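PDB 1E6Y: methyl-coenzyme M reductase subunit gamma from Methanosarcina barkeri, which forms part of the nickel-porphinoid (coenzyme F430) enzyme that reduces methyl-coenzyme M with coenzyme B, releasing methane in the last step of methanogenesis. Local coordinates for residues 40-45 / 81-86. Numbering follows the deposited sequence.
Sequences LGHRAP and RVRYIQ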
loop_
_atom_site.group_PDB
_atom_site.type_symbol
_atom_site.label_atom_id
_atom_site.label_comp_id
_atom_site.label_asym_id
_atom_site.label_seq_id
_atom_site.Cartn_x
_atom_site.Cartn_y
_atom_site.Cartn_z
ATOM N N LEU C 40 -8.495 -42.944 -16.083
ATOM C CA LEU C 40 -8.883 -41.597 -15.669
ATOM C C LEU C 40 -8.867 -41.444 -14.146
ATOM O O LEU C 40 -8.525 -40.378 -13.625
ATOM C CB LEU C 40 -10.267 -41.253 -16.226
ATOM C CG LEU C 40 -10.329 -41.079 -17.746
ATOM C CD1 LEU C 40 -11.771 -40.937 -18.193
ATOM C CD2 LEU C 40 -9.514 -39.867 -18.162
ATOM N N GLY C 41 -9.259 -42.503 -13.443
ATOM C CA GLY C 41 -9.052 -42.576 -12.006
ATOM C C GLY C 41 -9.998 -41.773 -11.129
ATOM O O GLY C 41 -9.699 -41.544 -9.959
ATOM N N HIS C 42 -11.163 -41.405 -11.656
ATOM C CA HIS C 42 -12.117 -40.581 -10.911
ATOM C C HIS C 42 -13.166 -41.402 -10.164
ATOM O O HIS C 42 -13.849 -40.886 -9.279
ATOM C CB HIS C 42 -12.820 -39.601 -11.852
ATOM C CG HIS C 42 -11.884 -38.798 -12.697
ATOM N ND1 HIS C 42 -10.856 -38.050 -12.163
ATOM C CD2 HIS C 42 -11.799 -38.649 -14.040
ATOM C CE1 HIS C 42 -10.177 -37.479 -13.142
ATOM N NE2 HIS C 42 -10.729 -37.826 -14.290
ATOM N N ARG C 43 -13.329 -42.661 -10.562
ATOM C CA ARG C 43 -14.287 -43.548 -9.930
ATOM C C ARG C 43 -13.996 -44.994 -10.349
ATOM O O ARG C 43 -13.252 -45.167 -11.316
ATOM C CB ARG C 43 -15.723 -43.199 -10.324
ATOM C CG ARG C 43 -16.060 -43.473 -11.786
ATOM C CD ARG C 43 -17.493 -42.993 -12.073
ATOM N NE ARG C 43 -18.023 -43.738 -13.231
ATOM C CZ ARG C 43 -17.593 -43.535 -14.470
ATOM N NH1 ARG C 43 -16.670 -42.613 -14.715
ATOM N NH2 ARG C 43 -18.066 -44.227 -15.503
ATOM N N ALA C 44 -14.503 -45.975 -9.606
ATOM C CA ALA C 44 -14.297 -47.380 -9.938
ATOM C C ALA C 44 -14.948 -47.692 -11.281
ATOM O O ALA C 44 -16.045 -47.210 -11.569
ATOM C CB ALA C 44 -14.885 -48.261 -8.849
ATOM N N PRO C 45 -14.263 -48.471 -12.137
ATOM C CA PRO C 45 -14.828 -48.872 -13.431
ATOM C C PRO C 45 -16.237 -49.454 -13.305
ATOM O O PRO C 45 -16.511 -50.239 -12.393
ATOM C CB PRO C 45 -13.828 -49.905 -13.945
ATOM C CG PRO C 45 -12.535 -49.474 -13.343
ATOM C CD PRO C 45 -12.896 -48.995 -11.960
ATOM N N ARG C 81 -19.958 -34.376 -11.256
ATOM C CA ARG C 81 -18.751 -33.597 -10.997
ATOM C C ARG C 81 -18.081 -33.185 -12.311
ATOM O O ARG C 81 -18.206 -33.874 -13.336
ATOM C CB ARG C 81 -17.743 -34.396 -10.175
ATOM C CG ARG C 81 -18.193 -34.944 -8.834
ATOM C CD ARG C 81 -17.095 -35.882 -8.317
ATOM N NE ARG C 81 -16.957 -37.025 -9.219
ATOM C CZ ARG C 81 -15.995 -37.943 -9.144
ATOM N NH1 ARG C 81 -15.962 -38.955 -10.014
ATOM N NH2 ARG C 81 -15.059 -37.837 -8.211
ATOM N N VAL C 82 -17.365 -32.066 -12.281
ATOM C CA VAL C 82 -16.456 -31.722 -13.365
ATOM C C VAL C 82 -15.128 -32.433 -13.106
ATOM O O VAL C 82 -14.515 -32.236 -12.054
ATOM C CB VAL C 82 -16.218 -30.192 -13.439
ATOM C CG1 VAL C 82 -15.212 -29.863 -14.539
ATOM C CG2 VAL C 82 -17.536 -29.470 -13.700
ATOM N N ARG C 83 -14.771 -33.371 -13.984
ATOM C CA ARG C 83 -13.471 -34.039 -13.884
ATOM C C ARG C 83 -12.714 -33.856 -15.198
ATOM O O ARG C 83 -13.114 -33.030 -16.021
ATOM C CB ARG C 83 -13.598 -35.510 -13.543
ATOM C CG ARG C 83 -14.369 -35.922 -12.315
ATOM C CD ARG C 83 -13.929 -35.203 -11.055
ATOM N NE ARG C 83 -12.519 -35.297 -10.714
ATOM C CZ ARG C 83 -11.740 -34.247 -10.479
ATOM N NH1 ARG C 83 -10.468 -34.438 -10.144
ATOM N NH2 ARG C 83 -12.203 -33.001 -10.588
ATOM N N TYR C 84 -11.586 -34.540 -15.362
ATOM C CA TYR C 84 -10.641 -34.164 -16.411
ATOM C C TYR C 84 -9.913 -35.330 -17.069
ATOM O O TYR C 84 -9.814 -36.418 -16.504
ATOM C CB TYR C 84 -9.606 -33.188 -15.844
ATOM C CG TYR C 84 -8.601 -33.839 -14.918
ATOM C CD1 TYR C 84 -7.376 -34.301 -15.405
ATOM C CD2 TYR C 84 -8.923 -34.108 -13.587
ATOM C CE1 TYR C 84 -6.508 -35.026 -14.599
ATOM C CE2 TYR C 84 -8.060 -34.832 -12.771
ATOM C CZ TYR C 84 -6.857 -35.293 -13.288
ATOM O OH TYR C 84 -6.015 -36.049 -12.505
ATOM N N ILE C 85 -9.382 -35.070 -18.262
ATOM C CA ILE C 85 -8.304 -35.875 -18.828
ATOM C C ILE C 85 -7.191 -34.937 -19.283
ATOM O O ILE C 85 -7.454 -33.880 -19.859
ATOM C CB ILE C 85 -8.784 -36.741 -20.028
ATOM C CG1 ILE C 85 -7.601 -37.530 -20.605
ATOM C CG2 ILE C 85 -9.425 -35.868 -21.101
ATOM C CD1 ILE C 85 -8.003 -38.711 -21.459
ATOM N N GLN C 86 -5.955 -35.284 -18.938
ATOM C CA GLN C 86 -4.806 -34.438 -19.237
ATOM C C GLN C 86 -3.707 -35.229 -19.944
ATOM O O GLN C 86 -3.404 -36.358 -19.563
ATOM C CB GLN C 86 -4.264 -33.826 -17.944
ATOM C CG GLN C 86 -3.071 -32.915 -18.135
ATOM C CD GLN C 86 -2.827 -32.036 -16.931
ATOM O OE1 GLN C 86 -3.318 -30.913 -16.867
ATOM N NE2 GLN C 86 -2.073 -32.544 -15.964
HETATM O O HOH W 1 -12.340 -38.481 -8.032
HETATM O O HOH W 2 -10.166 -37.342 -9.530
#
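Leu-40 and His-42 lie across from Ile-85 and Arg-83, with CA atoms 6.6 Å and 7.3 Å apart, and the two chain directions stand 154° from each other. Here the loop leaving helix 33-40 packs on strand 82-89, an inner strand of a four-stranded antiparallel sheet; Gly-41, with positive phi, ends the helical path just ahead of His-42. The imidazole of His-42 carries the contact. Its CG lies anti to the carbonyl carbon (chi1 -52°), which carries the ring over to the strand, and NE2 donates to Tyr-84 O at 2.8 Å, in the carbonyl plane and on a lone pair. Gln-188 NE2 also donates to that oxygen. The ring is sandwiched: Arg-83 CB sits over one face, 3.7 Å from the centroid in a CH-pi contact, and Leu-40 O covers the opposite face. The CE1 edge is turned toward the Tyr-84 face near its rim, by CD2 and CE2, in an offset edge-to-face pair, planes at 65°. The Tyr-84 side chain lies about 7 Å from that of Arg-120, which binds coenzyme M. CD2 of Leu-40 packs on the aliphatic carbons of Ile-85.

Just before the strand, Arg-81 sends NH1 to His-42 O at 3.0 Å; the oxygen lies close to the guanidinium plane, but the nitrogen stands above the carbonyl plane. Glu-127 forms salt bridges with the same NH1 and with Arg-43. One water links Arg-81 NH2 to His-42 O, and another, in the imidazole plane, bridges His-42 ND1 (2.8 Å) to Arg-83 NH1 (3.0 Å).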